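Local coordinates for protein endo-1,4-b-d-mannanase (Trichoderma reesei, PDB 1QNR) that probably hydrolyses internal beta-1,4-mannosidic linkages in mannan polysaccharides, as an endo-mannanase of glycoside hydrolase family 5, at residues A[87-90]-A[91-94]; A[118-121]-A[122-126]; A[222-226]-A[227-231]; A[185-188]-A[189-193]. All blocks are in the same frame, centred on the assembly; numbering follows the deposited sequence.

Interaction 1 of 4, residues A[87-90]-A[91-94]; sequences DGLQ and TLDY
D93 CG and Q90 CG both lie anti to their own carbonyl carbons (chi1 -68° and -66°), which lays the D93 carboxylate back over the first turn of the helix, beside the root of the Q90 side chain. OD2 of D93 approaches CG of Q90 to 4.1 Å. The amide and carboxylate planes are almost parallel, 2° apart, yet their polar ends serve different partners: Q90 NE2 bonds to T84 O, while D93 OD1 forms a salt bridge with R154 NE and a hydrogen bond with Y155 OH. Under these side chains D93 N donates to L89 O at 2.9 Å, and T91 N reaches G88 O at 3.1 Å. On the buried side L89 and L92 run alongside each other, CD2 of L89 to CD2 of L92 at 4.1 Å, and lean on Y147 and Y155 respectively. A leucine at D93 would probably leave the R154 guanidinium without this countercharge and deprive the Y155 hydroxyl of a partner. Loop entry, first helical turn and a carboxylate tied to a neighbouring helix together make up the start of helix 90-102, which packs against helix 138-155 on the outside of a TIM barrel.

Interaction 2 of 4, residues A[118-121]-A[122-126]; sequences GGIN and AYVNA
The Y123 ring meets the carbonyl oxygen of G119 at its edge, in the ring plane, with CD1 of Y123 3.5 Å from O of G119. Beyond the two segments W134 packs against this ring edge-to-face, and Y123 OH bonds to Q73 NE2. The other flat groups are the amides of N121 and N125, one turn apart and steeply inclined, their planes at 77°. They do not bond directly, since OD1 of N121 stands 3.8 Å from ND2 of N125; two waters join them instead. One water donates to N121 OD1 and accepts from N125 ND2. The other runs the opposite way, accepting from N121 ND2 and donating to N125 OD1 at 2.8 Å. The N121 side chain takes chi1 -178°, with CG opposite the backbone N, and this places its amide where both waters can span the gap, while N125 ND2 also bonds to N62 OD1, fixing which end of that amide carries the nitrogen. Near the start of the helix A122 N is shared between two carbonyls, G119 O at 2.9 Å and G118 O at 3.2 Å, and it lies above the plane of each. The backbone angles of G118 would drive any CB into the preceding carbonyl oxygen. Further along, V124 N donates to I120 O at 2.9 Å, and CG2 of V124 rests 4.1 Å from CG2 of I120. Tight glycine entry, a bifurcated bond and regular i to i+4 bonding mark the early turns of the short helix 119-127, set in the connection that follows barrel strand 105-109.

Interaction 3 of 4, residues A[222-226]-A[227-231]; sequences EGTDF and AKNVQ
D225 is the N-cap of the short helix 226-230, and its carboxylate receives the N-H of K228. OD1 of D225 lies 3.2 Å from N of K228 in a fairly straight bond (164°), which meets the oxygen from above the carboxylate plane. CG of D225 stands anti to the backbone N (chi1 -178°), turning the carboxylate toward the N-H of K228 in the first turn. A water bridges the same carboxylate oxygen to another N-H, donating to D225 OD1 at 2.7 Å and accepting from A227 N. The extended K228 chain passes alongside the carboxylate, CG of K228 to CG of D225 at 3.6 Å, but its ammonium stays beyond salt-bridge range. An alanine in place of D225 would probably leave K228 N without its capping acceptor and the water with one mate fewer. This N-cap begins a short helix in the long connection between strands 199-201 and 238-242 of the TIM barrel. In the backbone D225 O accepts from N229 N at 3.0 Å, and a second water links D225 N to N229 OD1. On the buried side V230 CG1 sits over one face of the F226 ring, 4.0 Å from the ring centroid and offset toward the rim, a CH-pi contact. H261 meets the same ring edge-to-face, and A264 and C265 of helix 253-267 also touch F226.

Interaction 4 of 4, residues A[185-188]-A[189-193]; sequences TSVS and QYVKS
S188, whose backbone O accepts from K192 N at 3.0 Å, has a hydroxyl gripped twice: OG bonds to A184 O and to S234 OG. With chi1 at 59°, OG sits between the backbone N and the carbonyl carbon, a setting that turns it back toward the preceding turn. On the flank the T185 and Q189 side chains run along one another in a common direction, and CG2 of T185 touches NE2 of Q189 at 3.6 Å. The T185 hydroxyl turns elsewhere, to V181 O, and CG of Q189 rests on O of T185 at 3.3 Å. V191 N donates to V187 O at 2.9 Å in a bond close to the line of the carbonyl. The CG1 of V187 and CG2 of V191, 4.5 Å apart, make only a loose apolar touch. Near the far end S193 OG donates to Y190 O at 2.7 Å, on a lone pair in the carbonyl plane. V187 and Y190 also lean on helix 138-155, S188 and V191 on strand 199-201, while K192 NZ forms a salt bridge with D236. This is regular alpha helix packed on strand 199-201, part of the connecting helix in the beta-alpha-beta unit 161-165, 178-194, 199-201 of the TIM barrel.

How the interactions relate
From the N terminus the order is interaction 1, interaction 2, interaction 4, interaction 3. Each joins adjoining segments, so none closes a long loop, and they neither nest nor cross. The first opens helix 90-102 and the second belongs to helix 119-127, before and after strand 105-109 in the sequence. Interaction 4 lies within the later helix 178-194. It shares a neighbour with interaction 1, since both pack against helix 138-155. Interaction 3 starts helix 226-230, and T224, K228 and N229 touch I180 and V181 of helix 178-194, bringing it nearest to interaction 4, with centres about 17 Å apart. Interactions 1 and 3 stand on opposite sides of the chain's centre.

Interaction 1 of 4, residues A[87-90]-A[91-94]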
ATOM      1  N   ASP A  87      15.406 -15.905  -7.821  1.00 15.55           N
ATOM      2  CA  ASP A  87      14.446 -15.244  -8.715  1.00 15.89           C
ATOM      3  C   ASP A  87      13.090 -15.151  -7.994  1.00 14.56           C
ATOM      4  O   ASP A  87      12.070 -14.933  -8.692  1.00 14.55           O
ATOM      5  CB  ASP A  87      14.302 -16.046 -10.020  1.00 17.87           C
ATOM      6  CG  ASP A  87      14.023 -17.533  -9.846  1.00 21.93           C
ATOM      7  OD1 ASP A  87      13.859 -18.107  -8.737  1.00 19.89           O
ATOM      8  OD2 ASP A  87      13.987 -18.270 -10.902  1.00 26.18           O
ATOM      9  N   GLY A  88      13.076 -15.284  -6.672  1.00 11.80           N
ATOM     10  CA  GLY A  88      11.840 -15.213  -5.918  1.00 12.71           C
ATOM     11  C   GLY A  88      11.890 -14.277  -4.746  1.00 12.38           C
ATOM     12  O   GLY A  88      12.406 -13.117  -4.959  1.00 12.05           O
ATOM     13  N   LEU A  89      11.544 -14.627  -3.527  1.00 11.02           N
ATOM     14  CA  LEU A  89      11.500 -13.675  -2.381  1.00 12.35           C
ATOM     15  C   LEU A  89      12.850 -13.135  -1.987  1.00 13.45           C
ATOM     16  O   LEU A  89      12.865 -12.188  -1.219  1.00 12.96           O
ATOM     17  CB  LEU A  89      10.730 -14.346  -1.240  1.00 12.02           C
ATOM     18  CG  LEU A  89       9.211 -14.403  -1.421  1.00 11.13           C
ATOM     19  CD1 LEU A  89       8.591 -15.362  -0.394  1.00 13.29           C
ATOM     20  CD2 LEU A  89       8.565 -13.030  -1.380  1.00 11.09           C
ATOM     21  N   GLN A  90      13.970 -13.737  -2.444  1.00 12.81           N
ATOM     22  CA  GLN A  90      15.257 -13.058  -2.172  1.00 13.03           C
ATOM     23  C   GLN A  90      15.312 -11.704  -2.802  1.00 11.74           C
ATOM     24  O   GLN A  90      16.109 -10.851  -2.245  1.00 13.32           O
ATOM     25  CB  GLN A  90      16.406 -13.975  -2.707  1.00 16.04           C
ATOM     26  CG  GLN A  90      16.537 -15.286  -1.963  1.00 16.17           C
ATOM     27  CD  GLN A  90      17.712 -16.157  -2.431  1.00 19.74           C
ATOM     28  OE1 GLN A  90      18.719 -15.581  -2.846  1.00 21.44           O
ATOM     29  NE2 GLN A  90      17.579 -17.456  -2.286  1.00 20.22           N
ATOM     30  N   THR A  91      14.608 -11.267  -3.837  1.00 13.15           N
ATOM     31  CA  THR A  91      14.587  -9.897  -4.342  1.00 14.47           C
ATOM     32  C   THR A  91      13.933  -9.008  -3.267  1.00 14.51           C
ATOM     33  O   THR A  91      14.449  -7.911  -2.985  1.00 14.78           O
ATOM     34  CB  THR A  91      13.935  -9.565  -5.737  1.00 14.50           C
ATOM     35  OG1 THR A  91      12.515  -9.907  -5.656  1.00 17.39           O
ATOM     36  CG2 THR A  91      14.533 -10.572  -6.736  1.00 18.72           C
ATOM     37  N   LEU A  92      12.802  -9.471  -2.662  1.00 12.48           N
ATOM     38  CA  LEU A  92      12.212  -8.667  -1.542  1.00 12.03           C
ATOM     39  C   LEU A  92      13.113  -8.658  -0.293  1.00 11.36           C
ATOM     40  O   LEU A  92      13.170  -7.570   0.367  1.00 10.88           O
ATOM     41  CB  LEU A  92      10.835  -9.271  -1.202  1.00 12.44           C
ATOM     42  CG  LEU A  92       9.969  -8.470  -0.202  1.00 10.61           C
ATOM     43  CD1 LEU A  92       9.652  -7.053  -0.692  1.00 14.07           C
ATOM     44  CD2 LEU A  92       8.647  -9.237   0.047  1.00 10.90           C
ATOM     45  N   ASP A  93      13.912  -9.714  -0.082  1.00  9.92           N
ATOM     46  CA  ASP A  93      14.810  -9.644   1.098  1.00  9.79           C
ATOM     47  C   ASP A  93      15.789  -8.467   0.944  1.00 11.01           C
ATOM     48  O   ASP A  93      16.148  -7.778   1.920  1.00 11.14           O
ATOM     49  CB  ASP A  93      15.664 -10.922   1.225  1.00 11.15           C
ATOM     50  CG  ASP A  93      14.919 -12.178   1.584  1.00 13.94           C
ATOM     51  OD1 ASP A  93      13.762 -12.116   2.053  1.00 14.14           O
ATOM     52  OD2 ASP A  93      15.555 -13.273   1.462  1.00 15.86           O
ATOM     53  N   TYR A  94      16.304  -8.217  -0.278  1.00 11.29           N
ATOM     54  CA  TYR A  94      17.248  -7.114  -0.482  1.00 10.23           C
ATOM     55  C   TYR A  94      16.610  -5.750  -0.252  1.00 11.11           C
ATOM     56  O   TYR A  94      17.208  -4.788   0.214  1.00 11.59           O
ATOM     57  CB  TYR A  94      18.017  -7.229  -1.836  1.00 11.52           C
ATOM     58  CG  TYR A  94      19.200  -6.235  -1.799  1.00 12.57           C
ATOM     59  CD1 TYR A  94      20.362  -6.552  -1.072  1.00 15.31           C
ATOM     60  CD2 TYR A  94      19.123  -4.968  -2.360  1.00 13.96           C
ATOM     61  CE1 TYR A  94      21.414  -5.647  -0.964  1.00 17.19           C
ATOM     62  CE2 TYR A  94      20.169  -4.066  -2.245  1.00 15.88           C
ATOM     63  CZ  TYR A  94      21.305  -4.406  -1.552  1.00 18.76           C
ATOM     64  OH  TYR A  94      22.394  -3.529  -1.463  1.00 21.73           O
TER

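Interaction 2 of 4, residues A[118-121]-A[122-126]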
ATOM      1  N   GLY A 118      -0.737 -10.920 -11.198  1.00  8.74           N
ATOM      2  CA  GLY A 118      -1.587 -12.073 -10.851  1.00  9.92           C
ATOM      3  C   GLY A 118      -2.895 -11.716 -10.199  1.00  8.85           C
ATOM      4  O   GLY A 118      -3.989 -11.827 -10.769  1.00 10.45           O
ATOM      5  N   GLY A 119      -2.847 -11.290  -8.923  1.00  8.96           N
ATOM      6  CA  GLY A 119      -4.016 -10.812  -8.201  1.00  9.13           C
ATOM      7  C   GLY A 119      -4.968 -11.947  -7.816  1.00  8.85           C
ATOM      8  O   GLY A 119      -4.740 -13.157  -8.032  1.00  9.32           O
ATOM      9  N   ILE A 120      -6.179 -11.510  -7.371  1.00  8.18           N
ATOM     10  CA  ILE A 120      -7.322 -12.376  -7.066  1.00  9.33           C
ATOM     11  C   ILE A 120      -7.548 -13.259  -8.318  1.00 10.47           C
ATOM     12  O   ILE A 120      -7.878 -14.458  -8.158  1.00 10.18           O
ATOM     13  CB  ILE A 120      -8.580 -11.564  -6.679  1.00  8.83           C
ATOM     14  CG1 ILE A 120      -8.366 -11.089  -5.215  1.00 10.24           C
ATOM     15  CG2 ILE A 120      -9.868 -12.425  -6.833  1.00 11.32           C
ATOM     16  CD1 ILE A 120      -9.477 -10.195  -4.630  1.00 10.24           C
ATOM     17  N   ASN A 121      -7.461 -12.711  -9.540  1.00 10.11           N
ATOM     18  CA  ASN A 121      -7.701 -13.516 -10.763  1.00  9.68           C
ATOM     19  C   ASN A 121      -6.781 -14.708 -10.864  1.00 10.15           C
ATOM     20  O   ASN A 121      -7.240 -15.803 -11.315  1.00 10.83           O
ATOM     21  CB  ASN A 121      -7.569 -12.619 -12.024  1.00 10.76           C
ATOM     22  CG  ASN A 121      -7.858 -13.389 -13.314  1.00 11.39           C
ATOM     23  OD1 ASN A 121      -6.980 -13.600 -14.169  1.00 16.48           O
ATOM     24  ND2 ASN A 121      -9.116 -13.688 -13.422  1.00 13.23           N
ATOM     25  N   ALA A 122      -5.517 -14.647 -10.428  1.00 10.51           N
ATOM     26  CA  ALA A 122      -4.625 -15.826 -10.484  1.00  9.17           C
ATOM     27  C   ALA A 122      -5.147 -16.880  -9.498  1.00 10.26           C
ATOM     28  O   ALA A 122      -5.038 -18.118  -9.773  1.00 10.90           O
ATOM     29  CB  ALA A 122      -3.196 -15.398 -10.151  1.00 11.13           C
ATOM     30  N   TYR A 123      -5.678 -16.528  -8.309  1.00 10.86           N
ATOM     31  CA  TYR A 123      -6.326 -17.505  -7.416  1.00 10.89           C
ATOM     32  C   TYR A 123      -7.573 -18.076  -8.058  1.00 11.91           C
ATOM     33  O   TYR A 123      -7.779 -19.323  -7.927  1.00 12.52           O
ATOM     34  CB  TYR A 123      -6.614 -16.805  -6.085  1.00  9.39           C
ATOM     35  CG  TYR A 123      -5.478 -16.513  -5.151  1.00  9.00           C
ATOM     36  CD1 TYR A 123      -4.708 -15.355  -5.316  1.00  8.34           C
ATOM     37  CD2 TYR A 123      -5.136 -17.376  -4.071  1.00  9.58           C
ATOM     38  CE1 TYR A 123      -3.643 -15.060  -4.465  1.00  9.80           C
ATOM     39  CE2 TYR A 123      -4.082 -17.105  -3.202  1.00  8.39           C
ATOM     40  CZ  TYR A 123      -3.371 -15.920  -3.397  1.00  8.24           C
ATOM     41  OH  TYR A 123      -2.328 -15.651  -2.517  1.00  9.27           O
ATOM     42  N   VAL A 124      -8.422 -17.279  -8.721  1.00 10.73           N
ATOM     43  CA  VAL A 124      -9.626 -17.824  -9.374  1.00 12.15           C
ATOM     44  C   VAL A 124      -9.225 -18.828 -10.457  1.00 11.53           C
ATOM     45  O   VAL A 124      -9.859 -19.914 -10.567  1.00 12.65           O
ATOM     46  CB  VAL A 124     -10.424 -16.645 -10.016  1.00 11.88           C
ATOM     47  CG1 VAL A 124     -11.525 -17.140 -10.962  1.00 13.59           C
ATOM     48  CG2 VAL A 124     -10.989 -15.781  -8.879  1.00 13.12           C
ATOM     49  N   ASN A 125      -8.187 -18.589 -11.214  1.00 12.30           N
ATOM     50  CA  ASN A 125      -7.765 -19.572 -12.253  1.00 11.50           C
ATOM     51  C   ASN A 125      -7.386 -20.925 -11.610  1.00 14.28           C
ATOM     52  O   ASN A 125      -7.645 -21.984 -12.244  1.00 16.93           O
ATOM     53  CB  ASN A 125      -6.514 -19.037 -13.009  1.00 13.20           C
ATOM     54  CG  ASN A 125      -6.808 -17.923 -13.986  1.00 15.16           C
ATOM     55  OD1 ASN A 125      -7.966 -17.731 -14.402  1.00 17.54           O
ATOM     56  ND2 ASN A 125      -5.772 -17.163 -14.356  1.00 16.09           N
ATOM     57  N   ALA A 126      -6.762 -20.927 -10.422  1.00 12.74           N
ATOM     58  CA  ALA A 126      -6.330 -22.164  -9.807  1.00 12.76           C
ATOM     59  C   ALA A 126      -7.437 -22.833  -8.993  1.00 13.97           C
ATOM     60  O   ALA A 126      -7.472 -24.079  -8.953  1.00 16.11           O
ATOM     61  CB  ALA A 126      -5.180 -21.904  -8.818  1.00 12.02           C
TER
HETATM   62  O   HOH W   1      -5.549 -15.122 -16.500  1.00 37.61           O
HETATM   63  O   HOH W   2     -10.195 -16.130 -14.683  1.00 52.42           O

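Interaction 3 of 4, residues A[222-226]-A[227-231]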
ATOM      1  N   GLU A 222     -19.098  -1.128  -4.141  1.00 11.23           N
ATOM      2  CA  GLU A 222     -17.828  -1.883  -4.272  1.00 10.86           C
ATOM      3  C   GLU A 222     -17.586  -2.761  -3.064  1.00 10.47           C
ATOM      4  O   GLU A 222     -16.446  -3.271  -2.906  1.00 10.79           O
ATOM      5  CB  GLU A 222     -16.644  -0.936  -4.568  1.00 10.51           C
ATOM      6  CG  GLU A 222     -16.831  -0.127  -5.874  1.00 11.51           C
ATOM      7  CD  GLU A 222     -16.958  -0.988  -7.117  1.00 12.76           C
ATOM      8  OE1 GLU A 222     -16.610  -2.193  -7.139  1.00 12.68           O
ATOM      9  OE2 GLU A 222     -17.467  -0.442  -8.153  1.00 15.31           O
ATOM     10  N   GLY A 223     -18.633  -3.013  -2.241  1.00 11.53           N
ATOM     11  CA  GLY A 223     -18.439  -3.955  -1.129  1.00 13.64           C
ATOM     12  C   GLY A 223     -17.703  -3.437   0.099  1.00 11.83           C
ATOM     13  O   GLY A 223     -17.369  -4.282   0.962  1.00 12.90           O
ATOM     14  N   THR A 224     -17.383  -2.114   0.149  1.00 11.29           N
ATOM     15  CA  THR A 224     -16.642  -1.634   1.357  1.00  9.63           C
ATOM     16  C   THR A 224     -17.376  -0.522   2.065  1.00  8.50           C
ATOM     17  O   THR A 224     -18.104   0.255   1.403  1.00 10.74           O
ATOM     18  CB  THR A 224     -15.206  -1.156   0.971  1.00  9.57           C
ATOM     19  OG1 THR A 224     -15.276  -0.067   0.012  1.00 10.50           O
ATOM     20  CG2 THR A 224     -14.386  -2.281   0.301  1.00 11.90           C
ATOM     21  N   ASP A 225     -17.309  -0.538   3.411  1.00 10.32           N
ATOM     22  CA  ASP A 225     -17.898   0.495   4.273  1.00 10.74           C
ATOM     23  C   ASP A 225     -16.719   1.017   5.114  1.00 10.08           C
ATOM     24  O   ASP A 225     -16.232   0.289   5.993  1.00 10.67           O
ATOM     25  CB  ASP A 225     -19.021  -0.147   5.112  1.00 11.68           C
ATOM     26  CG  ASP A 225     -19.732   0.852   6.020  1.00 15.49           C
ATOM     27  OD1 ASP A 225     -19.082   1.730   6.604  1.00 16.54           O
ATOM     28  OD2 ASP A 225     -20.991   0.779   6.185  1.00 17.17           O
ATOM     29  N   PHE A 226     -16.241   2.219   4.784  1.00  9.07           N
ATOM     30  CA  PHE A 226     -15.029   2.741   5.445  1.00  9.11           C
ATOM     31  C   PHE A 226     -15.116   2.815   6.947  1.00 11.06           C
ATOM     32  O   PHE A 226     -14.179   2.355   7.668  1.00 11.38           O
ATOM     33  CB  PHE A 226     -14.663   4.145   4.891  1.00 11.23           C
ATOM     34  CG  PHE A 226     -13.332   4.638   5.389  1.00  8.82           C
ATOM     35  CD1 PHE A 226     -12.161   4.053   4.891  1.00  9.31           C
ATOM     36  CD2 PHE A 226     -13.254   5.688   6.299  1.00  9.42           C
ATOM     37  CE1 PHE A 226     -10.921   4.546   5.294  1.00  9.18           C
ATOM     38  CE2 PHE A 226     -11.981   6.144   6.727  1.00 10.25           C
ATOM     39  CZ  PHE A 226     -10.796   5.542   6.245  1.00  8.94           C
ATOM     40  N   ALA A 227     -16.238   3.362   7.462  1.00 11.27           N
ATOM     41  CA  ALA A 227     -16.392   3.448   8.925  1.00 12.44           C
ATOM     42  C   ALA A 227     -16.456   2.088   9.618  1.00 13.44           C
ATOM     43  O   ALA A 227     -15.868   1.904  10.715  1.00 17.35           O
ATOM     44  CB  ALA A 227     -17.582   4.335   9.286  1.00 14.91           C
ATOM     45  N   LYS A 228     -17.111   1.108   9.009  1.00 12.32           N
ATOM     46  CA  LYS A 228     -17.171  -0.242   9.572  1.00 12.85           C
ATOM     47  C   LYS A 228     -15.767  -0.887   9.583  1.00 13.14           C
ATOM     48  O   LYS A 228     -15.335  -1.545  10.540  1.00 15.87           O
ATOM     49  CB  LYS A 228     -18.141  -1.182   8.826  1.00 13.75           C
ATOM     50  CG  LYS A 228     -19.608  -0.828   9.187  1.00 17.26           C
ATOM     51  CD  LYS A 228     -20.543  -1.882   8.581  1.00 22.39           C
ATOM     52  CE  LYS A 228     -21.982  -1.492   8.983  1.00 26.90           C
ATOM     53  NZ  LYS A 228     -22.939  -2.588   8.584  1.00 30.52           N
ATOM     54  N   ASN A 229     -14.982  -0.693   8.501  1.00 10.91           N
ATOM     55  CA  ASN A 229     -13.682  -1.315   8.421  1.00 11.85           C
ATOM     56  C   ASN A 229     -12.713  -0.722   9.455  1.00 12.71           C
ATOM     57  O   ASN A 229     -11.958  -1.516  10.106  1.00 12.14           O
ATOM     58  CB  ASN A 229     -13.074  -1.200   7.010  1.00 11.41           C
ATOM     59  CG  ASN A 229     -13.812  -1.977   5.955  1.00 10.38           C
ATOM     60  OD1 ASN A 229     -14.448  -3.014   6.235  1.00 12.33           O
ATOM     61  ND2 ASN A 229     -13.743  -1.567   4.651  1.00 11.83           N
ATOM     62  N   VAL A 230     -12.724   0.635   9.582  1.00 14.19           N
ATOM     63  CA  VAL A 230     -11.678   1.158  10.504  1.00 15.72           C
ATOM     64  C   VAL A 230     -12.013   0.903  11.971  1.00 15.31           C
ATOM     65  O   VAL A 230     -11.111   1.084  12.791  1.00 16.94           O
ATOM     66  CB  VAL A 230     -11.468   2.671  10.309  1.00 18.23           C
ATOM     67  CG1 VAL A 230     -10.901   2.985   8.944  1.00 20.52           C
ATOM     68  CG2 VAL A 230     -12.699   3.532  10.554  1.00 18.21           C
ATOM     69  N   GLN A 231     -13.174   0.422  12.334  1.00 13.24           N
ATOM     70  CA  GLN A 231     -13.536   0.036  13.686  1.00 15.60           C
ATOM     71  C   GLN A 231     -13.067  -1.362  14.039  1.00 13.29           C
ATOM     72  O   GLN A 231     -13.096  -1.740  15.227  1.00 16.92           O
ATOM     73  CB  GLN A 231     -15.091   0.122  13.903  1.00 23.23           C
ATOM     74  CG  GLN A 231     -15.407   1.599  13.930  1.00 31.85           C
ATOM     75  CD  GLN A 231     -16.823   2.057  13.728  1.00 38.44           C
ATOM     76  OE1 GLN A 231     -16.961   3.250  13.361  1.00 42.11           O
ATOM     77  NE2 GLN A 231     -17.792   1.189  13.921  1.00 39.83           N
TER
HETATM   78  O   HOH W   3     -16.431  -3.270   4.230  1.00 12.25           O
HETATM   79  O   HOH W   4     -18.586   4.266   5.980  1.00 12.91           O

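Interaction 4 of 4, residues A[185-188]-A[189-193]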
ATOM      1  N   THR A 185     -11.436  -8.985   9.352  1.00 11.58           N
ATOM      2  CA  THR A 185     -11.331  -9.288  10.782  1.00 10.33           C
ATOM      3  C   THR A 185     -10.532 -10.568  10.965  1.00  9.19           C
ATOM      4  O   THR A 185      -9.534 -10.600  11.803  1.00 10.39           O
ATOM      5  CB  THR A 185     -12.779  -9.433  11.365  1.00 10.60           C
ATOM      6  OG1 THR A 185     -13.455  -8.194  11.297  1.00 12.25           O
ATOM      7  CG2 THR A 185     -12.748  -9.893  12.834  1.00 13.11           C
ATOM      8  N   SER A 186     -10.870 -11.660  10.301  1.00  9.83           N
ATOM      9  CA  SER A 186     -10.159 -12.930  10.460  1.00 10.51           C
ATOM     10  C   SER A 186      -8.707 -12.879   9.992  1.00  8.94           C
ATOM     11  O   SER A 186      -7.781 -13.393  10.705  1.00 10.22           O
ATOM     12  CB  SER A 186     -10.901 -14.036   9.664  1.00 14.46           C
ATOM     13  OG  SER A 186     -10.257 -15.269   9.975  1.00 21.37           O
ATOM     14  N   VAL A 187      -8.443 -12.247   8.808  1.00  9.04           N
ATOM     15  CA  VAL A 187      -7.050 -12.261   8.324  1.00  9.61           C
ATOM     16  C   VAL A 187      -6.195 -11.352   9.198  1.00  8.47           C
ATOM     17  O   VAL A 187      -5.028 -11.739   9.485  1.00  8.75           O
ATOM     18  CB  VAL A 187      -6.970 -11.834   6.842  1.00  9.42           C
ATOM     19  CG1 VAL A 187      -5.529 -11.687   6.337  1.00 10.12           C
ATOM     20  CG2 VAL A 187      -7.719 -12.828   5.924  1.00 11.26           C
ATOM     21  N   SER A 188      -6.668 -10.194   9.635  1.00  8.14           N
ATOM     22  CA  SER A 188      -5.786  -9.323  10.495  1.00  8.50           C
ATOM     23  C   SER A 188      -5.528 -10.017  11.825  1.00  9.12           C
ATOM     24  O   SER A 188      -4.447  -9.854  12.368  1.00  9.05           O
ATOM     25  CB  SER A 188      -6.365  -7.920  10.663  1.00  8.08           C
ATOM     26  OG  SER A 188      -7.710  -7.908  11.265  1.00  9.62           O
ATOM     27  N   GLN A 189      -6.514 -10.714  12.426  1.00  9.16           N
ATOM     28  CA  GLN A 189      -6.215 -11.537  13.619  1.00  9.39           C
ATOM     29  C   GLN A 189      -5.146 -12.563  13.327  1.00  8.74           C
ATOM     30  O   GLN A 189      -4.214 -12.769  14.180  1.00 10.75           O
ATOM     31  CB  GLN A 189      -7.496 -12.273  14.141  1.00 10.96           C
ATOM     32  CG  GLN A 189      -8.514 -11.382  14.808  1.00 12.82           C
ATOM     33  CD  GLN A 189      -9.815 -12.138  15.134  1.00 17.32           C
ATOM     34  OE1 GLN A 189      -9.854 -13.386  15.078  1.00 22.05           O
ATOM     35  NE2 GLN A 189     -10.818 -11.384  15.506  1.00 16.05           N
ATOM     36  N   TYR A 190      -5.145 -13.218  12.156  1.00  8.40           N
ATOM     37  CA  TYR A 190      -4.080 -14.186  11.810  1.00  8.52           C
ATOM     38  C   TYR A 190      -2.736 -13.514  11.710  1.00  8.61           C
ATOM     39  O   TYR A 190      -1.709 -14.031  12.241  1.00  8.04           O
ATOM     40  CB  TYR A 190      -4.469 -14.886  10.485  1.00  9.71           C
ATOM     41  CG  TYR A 190      -3.435 -15.882   9.984  1.00  9.40           C
ATOM     42  CD1 TYR A 190      -3.096 -16.969  10.808  1.00 11.32           C
ATOM     43  CD2 TYR A 190      -2.759 -15.800   8.771  1.00 10.36           C
ATOM     44  CE1 TYR A 190      -2.115 -17.925  10.473  1.00 13.21           C
ATOM     45  CE2 TYR A 190      -1.830 -16.750   8.350  1.00 11.20           C
ATOM     46  CZ  TYR A 190      -1.503 -17.763   9.243  1.00 12.18           C
ATOM     47  OH  TYR A 190      -0.512 -18.689   8.848  1.00 13.96           O
ATOM     48  N   VAL A 191      -2.641 -12.352  11.058  1.00  9.37           N
ATOM     49  CA  VAL A 191      -1.339 -11.652  10.965  1.00  9.25           C
ATOM     50  C   VAL A 191      -0.830 -11.300  12.361  1.00  9.36           C
ATOM     51  O   VAL A 191       0.381 -11.536  12.657  1.00  9.70           O
ATOM     52  CB  VAL A 191      -1.447 -10.349  10.111  1.00  9.45           C
ATOM     53  CG1 VAL A 191      -0.104  -9.578  10.057  1.00  9.63           C
ATOM     54  CG2 VAL A 191      -1.847 -10.693   8.667  1.00  9.40           C
ATOM     55  N   LYS A 192      -1.695 -10.813  13.252  1.00  9.77           N
ATOM     56  CA  LYS A 192      -1.269 -10.491  14.634  1.00  9.72           C
ATOM     57  C   LYS A 192      -0.793 -11.733  15.386  1.00  9.45           C
ATOM     58  O   LYS A 192       0.091 -11.639  16.296  1.00 11.83           O
ATOM     59  CB  LYS A 192      -2.376  -9.762  15.414  1.00 11.90           C
ATOM     60  CG  LYS A 192      -2.690  -8.360  14.834  1.00 13.15           C
ATOM     61  CD  LYS A 192      -1.582  -7.353  15.130  1.00 12.75           C
ATOM     62  CE  LYS A 192      -2.125  -5.915  14.977  1.00 15.64           C
ATOM     63  NZ  LYS A 192      -1.087  -4.854  15.175  1.00 16.20           N
ATOM     64  N   SER A 193      -1.310 -12.925  15.034  1.00  9.56           N
ATOM     65  CA  SER A 193      -0.865 -14.185  15.693  1.00  8.74           C
ATOM     66  C   SER A 193       0.514 -14.618  15.236  1.00 10.04           C
ATOM     67  O   SER A 193       1.170 -15.454  15.907  1.00 11.79           O
ATOM     68  CB  SER A 193      -1.872 -15.338  15.392  1.00 10.98           C
ATOM     69  OG  SER A 193      -1.719 -15.986  14.111  1.00 12.12           O
TER